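Importin subunit beta-1 (Saccharomyces cerevisiae, PDB 5OWU) carries proteins into the nucleus as the importin beta subunit, associating with importin alpha, which binds the classical nuclear localization signal of the cargo. Local coordinates at residues D343-N346 with V347-A351; N279-V282 with A283-V287; G352-L355 with Q356-Q360; E288-S291 with T292-E295. One frame throughout, in Å; residues are numbered along the deposited sequence.

Contact 1. Residues D343-N346 with V347-A351; sequences DDWN and VSMSA
W345 lies in the loop ahead of helix 347-362, and its indole reaches forward over the first turn and is gripped twice, by a methylene on one face and a hydroxyl at the edge. CB of M349 sits 3.4 Å from the centroid of the W345 six-membered ring, 5° off the normal, a close CH-pi contact. The sulfur comes in more obliquely, SD of M349 lying 3.4 Å from CE3 of W345, in a Met-aromatic contact. With CG of W345 anti to the backbone N (chi1 -169°), the ring is carried forward until NE1 donates to OG of S350 at 2.7 Å. That bond is bent at the hydrogen, and the hydroxyl stands 22° out of the ring plane; the bond and the M349 methylene together probably restrain the turn of the indole. The carbonyl O of N346 takes the N-H of S350 at 3.3 Å in a fairly straight bond, with M349 N-H a weak second donor. D343 forms a salt bridge with K468, while V347 packs on D280 and S284 of helix 280-306. N346 holds the N-cap position at the N-terminal start of the last helix of HEAT repeat 8.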
# COMPACT_ATOMS: atom_id res chain seq x y z
N ASP A 343 8.26 14.20 17.49
CA ASP A 343 7.57 13.09 16.84
C ASP A 343 8.35 12.51 15.66
O ASP A 343 7.90 11.52 15.07
CB ASP A 343 6.17 13.48 16.35
CG ASP A 343 5.10 13.25 17.40
OD1 ASP A 343 5.45 13.19 18.60
OD2 ASP A 343 3.92 13.12 17.03
N ASP A 344 9.50 13.07 15.31
CA ASP A 344 10.27 12.54 14.19
C ASP A 344 10.78 11.13 14.50
O ASP A 344 11.10 10.79 15.64
CB ASP A 344 11.45 13.46 13.86
CG ASP A 344 11.00 14.83 13.40
OD1 ASP A 344 9.95 14.92 12.73
OD2 ASP A 344 11.71 15.82 13.69
N TRP A 345 10.84 10.31 13.45
CA TRP A 345 11.21 8.91 13.62
C TRP A 345 12.64 8.77 14.12
O TRP A 345 13.50 9.61 13.85
CB TRP A 345 11.04 8.17 12.29
CG TRP A 345 11.14 6.69 12.40
CD1 TRP A 345 12.25 5.92 12.21
CD2 TRP A 345 10.08 5.78 12.74
NE1 TRP A 345 11.95 4.60 12.40
CE2 TRP A 345 10.63 4.48 12.73
CE3 TRP A 345 8.73 5.94 13.05
CZ2 TRP A 345 9.87 3.35 13.02
CZ3 TRP A 345 7.97 4.81 13.34
CH2 TRP A 345 8.55 3.53 13.32
N ASN A 346 12.89 7.70 14.87
CA ASN A 346 14.21 7.44 15.42
C ASN A 346 14.38 5.94 15.64
O ASN A 346 13.49 5.14 15.33
CB ASN A 346 14.43 8.22 16.72
CG ASN A 346 13.80 7.54 17.91
OD1 ASN A 346 14.47 7.24 18.90
ND2 ASN A 346 12.50 7.28 17.82
N VAL A 347 15.53 5.56 16.20
CA VAL A 347 15.83 4.14 16.42
C VAL A 347 14.89 3.54 17.45
O VAL A 347 14.59 2.34 17.40
CB VAL A 347 17.30 3.97 16.85
CG1 VAL A 347 17.58 4.69 18.16
CG2 VAL A 347 17.66 2.49 16.96
N SER A 348 14.41 4.33 18.41
CA SER A 348 13.53 3.77 19.43
C SER A 348 12.22 3.28 18.82
O SER A 348 11.70 2.22 19.20
CB SER A 348 13.27 4.80 20.53
OG SER A 348 12.37 5.80 20.09
N MET A 349 11.69 4.03 17.85
CA MET A 349 10.47 3.60 17.17
C MET A 349 10.71 2.37 16.31
O MET A 349 9.87 1.45 16.28
CB MET A 349 9.91 4.75 16.33
CG MET A 349 9.46 5.95 17.17
SD MET A 349 8.93 7.36 16.18
CE MET A 349 8.52 8.54 17.46
N SER A 350 11.85 2.31 15.62
CA SER A 350 12.18 1.12 14.84
C SER A 350 12.31 -0.10 15.74
O SER A 350 11.88 -1.20 15.37
CB SER A 350 13.47 1.34 14.06
OG SER A 350 13.40 2.52 13.27
N ALA A 351 12.92 0.08 16.91
CA ALA A 351 13.08 -1.02 17.85
C ALA A 351 11.73 -1.49 18.38
O ALA A 351 11.52 -2.69 18.57
CB ALA A 351 13.98 -0.59 19.00

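Contact 2. Residues N279-V282 with A283-V287; sequences NDKV and ASMTV
M285 runs back along the helix over K281 and V282, one turn earlier. Its CB rests 3.1 Å from O of V282. CG, beside the backbone N (chi1 -62°), reaches O of K281 at 3.3 Å, the same carbonyl that receives the N-H of M285. From there the chain continues extended; SD passes CA of V282 at a loose 4.2 Å, and the terminal CE comes to 3.6 Å from CG of K281, methyl against methylene, with the two side chains crossing at a slant. The M285 side chain also meets F245 of helix 238-255, so it lies between its own helix and that neighbour.

On another side of the helix, S284 bends back to the carbonyl of D280. Its hydroxyl donates to O of D280 at 2.7 Å, and its own N-H reaches the same oxygen from the opposite face of the carbonyl plane. Two bonds thus hold that one acceptor, while the carboxylate of D280 turns outward to a salt bridge with R335. T286, two residues on, turns its OG1 to O of A283, three residues back, donating at 2.7 Å in the carbonyl plane and on a lone pair; V287 N is the second donor to that oxygen.

The first turn is capped by N279, whose OD1 accepts the N-H of V282 at 3.2 Å and, weakly, that of K281. This is an asparagine N-cap, here at the start of the long helix 280-306 that ends HEAT repeat 7.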
# COMPACT_ATOMS: atom_id res chain seq x y z
N ASN A 279 25.69 4.75 18.39
CA ASN A 279 25.26 5.52 17.23
C ASN A 279 23.88 5.03 16.80
O ASN A 279 23.72 3.86 16.45
CB ASN A 279 26.25 5.39 16.09
CG ASN A 279 25.89 6.25 14.90
OD1 ASN A 279 24.87 6.04 14.25
ND2 ASN A 279 26.74 7.23 14.60
N ASP A 280 22.89 5.93 16.81
CA ASP A 280 21.51 5.52 16.55
C ASP A 280 21.33 5.01 15.13
O ASP A 280 20.50 4.13 14.89
CB ASP A 280 20.54 6.68 16.81
CG ASP A 280 20.50 7.09 18.27
OD1 ASP A 280 20.99 6.34 19.13
OD2 ASP A 280 19.96 8.18 18.56
N LYS A 281 22.09 5.54 14.17
CA LYS A 281 21.95 5.11 12.78
C LYS A 281 22.44 3.68 12.60
O LYS A 281 21.77 2.85 11.95
CB LYS A 281 22.71 6.08 11.86
CG LYS A 281 22.84 5.64 10.39
CD LYS A 281 21.66 6.09 9.55
CE LYS A 281 21.93 5.86 8.07
NZ LYS A 281 23.01 6.75 7.56
N VAL A 282 23.60 3.36 13.16
CA VAL A 282 24.14 2.00 13.07
C VAL A 282 23.16 1.01 13.69
O VAL A 282 22.72 0.03 13.05
CB VAL A 282 25.52 1.93 13.76
CG1 VAL A 282 26.11 0.53 13.66
CG2 VAL A 282 26.47 2.97 13.16
N ALA A 283 22.81 1.25 14.96
CA ALA A 283 21.86 0.39 15.64
C ALA A 283 20.60 0.23 14.80
O ALA A 283 20.09 -0.89 14.64
CB ALA A 283 21.52 0.97 17.02
N SER A 284 20.10 1.33 14.24
CA SER A 284 18.91 1.26 13.40
C SER A 284 19.11 0.29 12.25
O SER A 284 18.18 -0.46 11.90
CB SER A 284 18.56 2.65 12.86
OG SER A 284 18.10 3.50 13.89
N MET A 285 20.30 0.29 11.64
CA MET A 285 20.59 -0.66 10.58
C MET A 285 20.37 -2.09 11.05
O MET A 285 19.71 -2.90 10.38
CB MET A 285 22.03 -0.51 10.09
CG MET A 285 22.37 0.82 9.48
SD MET A 285 24.12 0.85 9.04
CE MET A 285 24.48 2.60 9.23
N THR A 286 20.95 -2.44 12.21
CA THR A 286 20.80 -3.82 12.68
C THR A 286 19.33 -4.14 12.95
O THR A 286 18.84 -5.23 12.63
CB THR A 286 21.64 -4.06 13.93
OG1 THR A 286 21.07 -3.39 15.06
CG2 THR A 286 23.06 -3.57 13.73
N VAL A 287 18.61 -3.17 13.53
CA VAL A 287 17.20 -3.38 13.81
C VAL A 287 16.46 -3.71 12.52
O VAL A 287 15.69 -4.68 12.46
CB VAL A 287 16.60 -2.14 14.50
CG1 VAL A 287 15.09 -2.27 14.64
CG2 VAL A 287 17.23 -1.96 15.87

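Contact 3. Residues G352-L355 with Q356-Q360; sequences GACL and QLFAQ
Q356 opens the second half of this helical run by lying back against G352: its N-H bonds to O of G352 at 3.0 Å, and its CG, beside the backbone N at chi1 -61°, hangs 3.3 Å from that same oxygen. The rest of the chain is extended and carries the amide away to S395, which NE2 meets in a hydrogen bond, while the side chain also touches M391 of helix 383-395. Cut back to an alanine, this position would probably leave the S395 hydroxyl without its amide partner and uncover the carbonyl of G352, opening a gap against helix 383-395.

L357 comes next, its N-H bonded to O of A353 and its CG placed 3.5 Å from that oxygen; its branches face S291 and C294 of helix 280-306.

F358 leans on C354 with its edge. SG of C354 lies 3.9 Å from CE2 of F358 and practically in the ring plane, 89° off the normal, so the sulfur meets the rim and not the pi face, an edge-on sulfur-aromatic contact. The F358 ring edge at CD2 also faces O of C354, in the ring plane, 3.6 Å away, beside the straight backbone bond made by F358 N. The ring itself reaches A318, I322 and V325 of helix 317-332.

A359 follows, its N-H taken by O of L355 at 3.0 Å, and its methyl packs on I366. Helix 347-362 thus fits between helices 280-306, 317-332 and 383-395, the layered helix packing of a HEAT-repeat solenoid.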
# COMPACT_ATOMS: atom_id res chain seq x y z
N GLY A 352 10.80 -0.56 18.62
CA GLY A 352 9.46 -0.97 19.00
C GLY A 352 8.76 -1.78 17.92
O GLY A 352 8.16 -2.82 18.20
N ALA A 353 8.82 -1.30 16.67
CA ALA A 353 8.20 -2.07 15.59
C ALA A 353 8.83 -3.45 15.47
O ALA A 353 8.14 -4.46 15.26
CB ALA A 353 8.32 -1.29 14.27
N CYS A 354 10.16 -3.51 15.60
CA CYS A 354 10.84 -4.80 15.53
C CYS A 354 10.38 -5.72 16.65
O CYS A 354 10.07 -6.89 16.42
CB CYS A 354 12.35 -4.58 15.60
SG CYS A 354 13.30 -6.07 15.32
N LEU A 355 10.30 -5.20 17.87
CA LEU A 355 9.82 -5.99 19.00
C LEU A 355 8.44 -6.56 18.71
O LEU A 355 8.16 -7.73 19.02
CB LEU A 355 9.80 -5.13 20.26
CG LEU A 355 9.38 -5.81 21.56
CD1 LEU A 355 10.32 -6.98 21.89
CD2 LEU A 355 9.38 -4.78 22.69
N GLN A 356 7.55 -5.77 18.10
CA GLN A 356 6.23 -6.29 17.78
C GLN A 356 6.31 -7.40 16.75
O GLN A 356 5.55 -8.39 16.83
CB GLN A 356 5.32 -5.16 17.31
CG GLN A 356 5.14 -4.09 18.37
CD GLN A 356 4.30 -2.92 17.89
OE1 GLN A 356 3.45 -3.07 17.01
NE2 GLN A 356 4.54 -1.74 18.47
N LEU A 357 7.21 -7.28 15.77
CA LEU A 357 7.40 -8.37 14.82
C LEU A 357 7.90 -9.64 15.51
O LEU A 357 7.45 -10.75 15.20
CB LEU A 357 8.38 -7.94 13.72
CG LEU A 357 7.88 -6.87 12.76
CD1 LEU A 357 9.00 -6.38 11.85
CD2 LEU A 357 6.73 -7.40 11.92
N PHE A 358 8.84 -9.50 16.43
CA PHE A 358 9.30 -10.66 17.19
C PHE A 358 8.14 -11.32 17.92
O PHE A 358 8.02 -12.55 17.91
CB PHE A 358 10.39 -10.25 18.19
CG PHE A 358 11.79 -10.50 17.70
CD1 PHE A 358 12.38 -11.74 17.89
CD2 PHE A 358 12.50 -9.51 17.04
CE1 PHE A 358 13.67 -11.99 17.44
CE2 PHE A 358 13.79 -9.75 16.58
CZ PHE A 358 14.37 -11.00 16.79
N ALA A 359 7.28 -10.52 18.55
CA ALA A 359 6.19 -11.10 19.32
C ALA A 359 5.19 -11.82 18.42
O ALA A 359 4.69 -12.90 18.77
CB ALA A 359 5.48 -10.02 20.14
N GLN A 360 4.87 -11.23 17.26
CA GLN A 360 3.96 -11.89 16.32
C GLN A 360 4.57 -13.18 15.78
O GLN A 360 3.87 -14.18 15.60
CB GLN A 360 3.61 -10.94 15.18
CG GLN A 360 2.77 -9.75 15.61
CD GLN A 360 2.67 -8.68 14.54
OE1 GLN A 360 3.65 -8.36 13.87
NE2 GLN A 360 1.48 -8.11 14.38

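Contact 4. Residues E288-S291 with T292-E295; sequences EFWS and TICE
E288 and T292 start this turn of helix 280-306, the closing helix of HEAT repeat 7, on a face that also touches helix 238-255 at C249. The T292 N-H bonds to O of E288 at 2.9 Å. The E288 side chain leaves anti to its N (chi1 175°) and then bends, which brings OE2 to 3.4 Å from OG1 of T292. Past T292, OE2 of E288 and OE2 of E295 stand 5.1 Å apart, and a water that reaches OE1 of E288 and OE2 of E295 would be expected to ease the repulsion between the carboxylates. That water lies 2.7 Å from OE2 of E295. With an alanine in place of E295, the water bridge to E288 is likely to be lost and the E288 carboxylate left freer to turn.

F289 follows, sending its ring towards M263, L267 and T271 of helix 260-274. Its CE2 meets CD1 of I293 at 3.7 Å, an oblique approach.

W290 supplies the broader surface. CD1 of I293 stands 3.8 Å from the centroid of its six-membered ring, 19° off the normal, a CH-pi contact on the face that CD2 of F289 also approaches, near its rim; the two side chains of W290 and I293 run alongside each other. NE1 of W290 is hydrogen-bonded to OG1 of T271, a bond that probably holds the indole from turning.

S291 ends the run against C354 and L357 of helix 347-362. Its carbonyl O takes the N-H of E295 at 2.9 Å, and CG of E295 presses on that same oxygen at 3.1 Å.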
# COMPACT_ATOMS: atom_id res chain seq x y z
N GLU A 288 16.69 -2.92 11.46
CA GLU A 288 15.99 -3.17 10.21
C GLU A 288 16.31 -4.56 9.68
O GLU A 288 15.44 -5.23 9.11
CB GLU A 288 16.36 -2.11 9.17
CG GLU A 288 15.77 -2.37 7.78
CD GLU A 288 14.25 -2.46 7.79
OE1 GLU A 288 13.62 -1.89 8.71
OE2 GLU A 288 13.68 -3.10 6.88
N PHE A 289 17.55 -5.01 9.86
CA PHE A 289 17.89 -6.38 9.45
C PHE A 289 17.03 -7.41 10.17
O PHE A 289 16.47 -8.34 9.55
CB PHE A 289 19.37 -6.64 9.71
CG PHE A 289 19.84 -7.98 9.24
CD1 PHE A 289 19.86 -8.25 7.89
CD2 PHE A 289 20.23 -8.95 10.13
CE1 PHE A 289 20.28 -9.47 7.43
CE2 PHE A 289 20.66 -10.19 9.66
CZ PHE A 289 20.68 -10.44 8.31
N TRP A 290 16.89 -7.28 11.49
CA TRP A 290 16.12 -8.29 12.20
C TRP A 290 14.63 -8.17 11.92
O TRP A 290 13.92 -9.19 11.88
CB TRP A 290 16.44 -8.24 13.69
CG TRP A 290 17.72 -8.96 13.95
CD1 TRP A 290 18.97 -8.43 14.08
CD2 TRP A 290 17.88 -10.38 14.07
NE1 TRP A 290 19.89 -9.43 14.27
CE2 TRP A 290 19.25 -10.63 14.27
CE3 TRP A 290 16.99 -11.47 14.02
CZ2 TRP A 290 19.75 -11.92 14.44
CZ3 TRP A 290 17.49 -12.74 14.18
CH2 TRP A 290 18.86 -12.95 14.38
N SER A 291 14.14 -6.95 11.66
CA SER A 291 12.75 -6.81 11.22
C SER A 291 12.52 -7.51 9.89
O SER A 291 11.49 -8.14 9.69
CB SER A 291 12.37 -5.33 11.13
OG SER A 291 12.25 -4.75 12.42
N THR A 292 13.48 -7.40 8.97
CA THR A 292 13.35 -8.11 7.70
C THR A 292 13.24 -9.61 7.93
O THR A 292 12.37 -10.29 7.37
CB THR A 292 14.53 -7.79 6.78
OG1 THR A 292 14.57 -6.38 6.52
CG2 THR A 292 14.39 -8.51 5.46
N ILE A 293 14.12 -10.16 8.78
CA ILE A 293 14.03 -11.58 9.11
C ILE A 293 12.63 -11.93 9.61
O ILE A 293 12.00 -12.89 9.14
CB ILE A 293 15.10 -11.97 10.14
CG1 ILE A 293 16.49 -11.89 9.50
CG2 ILE A 293 14.85 -13.37 10.69
CD1 ILE A 293 17.64 -12.12 10.48
N CYS A 294 12.16 -11.21 10.62
CA CYS A 294 10.84 -11.52 11.18
C CYS A 294 9.76 -11.46 10.11
O CYS A 294 8.90 -12.34 10.04
CB CYS A 294 10.51 -10.57 12.33
SG CYS A 294 11.43 -10.90 13.83
N GLU A 295 9.78 -10.42 9.28
CA GLU A 295 8.75 -10.29 8.24
C GLU A 295 8.75 -11.49 7.32
O GLU A 295 7.69 -11.99 6.92
CB GLU A 295 8.98 -9.01 7.43
CG GLU A 295 8.80 -7.74 8.24
CD GLU A 295 9.31 -6.51 7.51
OE1 GLU A 295 9.75 -6.65 6.35
OE2 GLU A 295 9.26 -5.41 8.09
O HOH W 1 10.68 -3.10 8.45
O HOH W 2 13.46 -5.06 4.83

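How the contacts relate
Along the chain the order is contact 2, contact 4, contact 1, contact 3. Contacts 2 and 4 are successive parts of helix 280-306 in HEAT repeat 7, their centres about 13 Å apart; contacts 1 and 3 follow one another into helix 347-362 in HEAT repeat 8, about 14 Å apart. The two helices lie against each other in matching order: contact 1 touches contact 2 (centres about 11 Å), and contact 3 touches contact 4 (about 9 Å), with V287 also meeting C354. All four therefore line one seam between consecutive repeats, the kind of interface from which the curved importin beta solenoid is built.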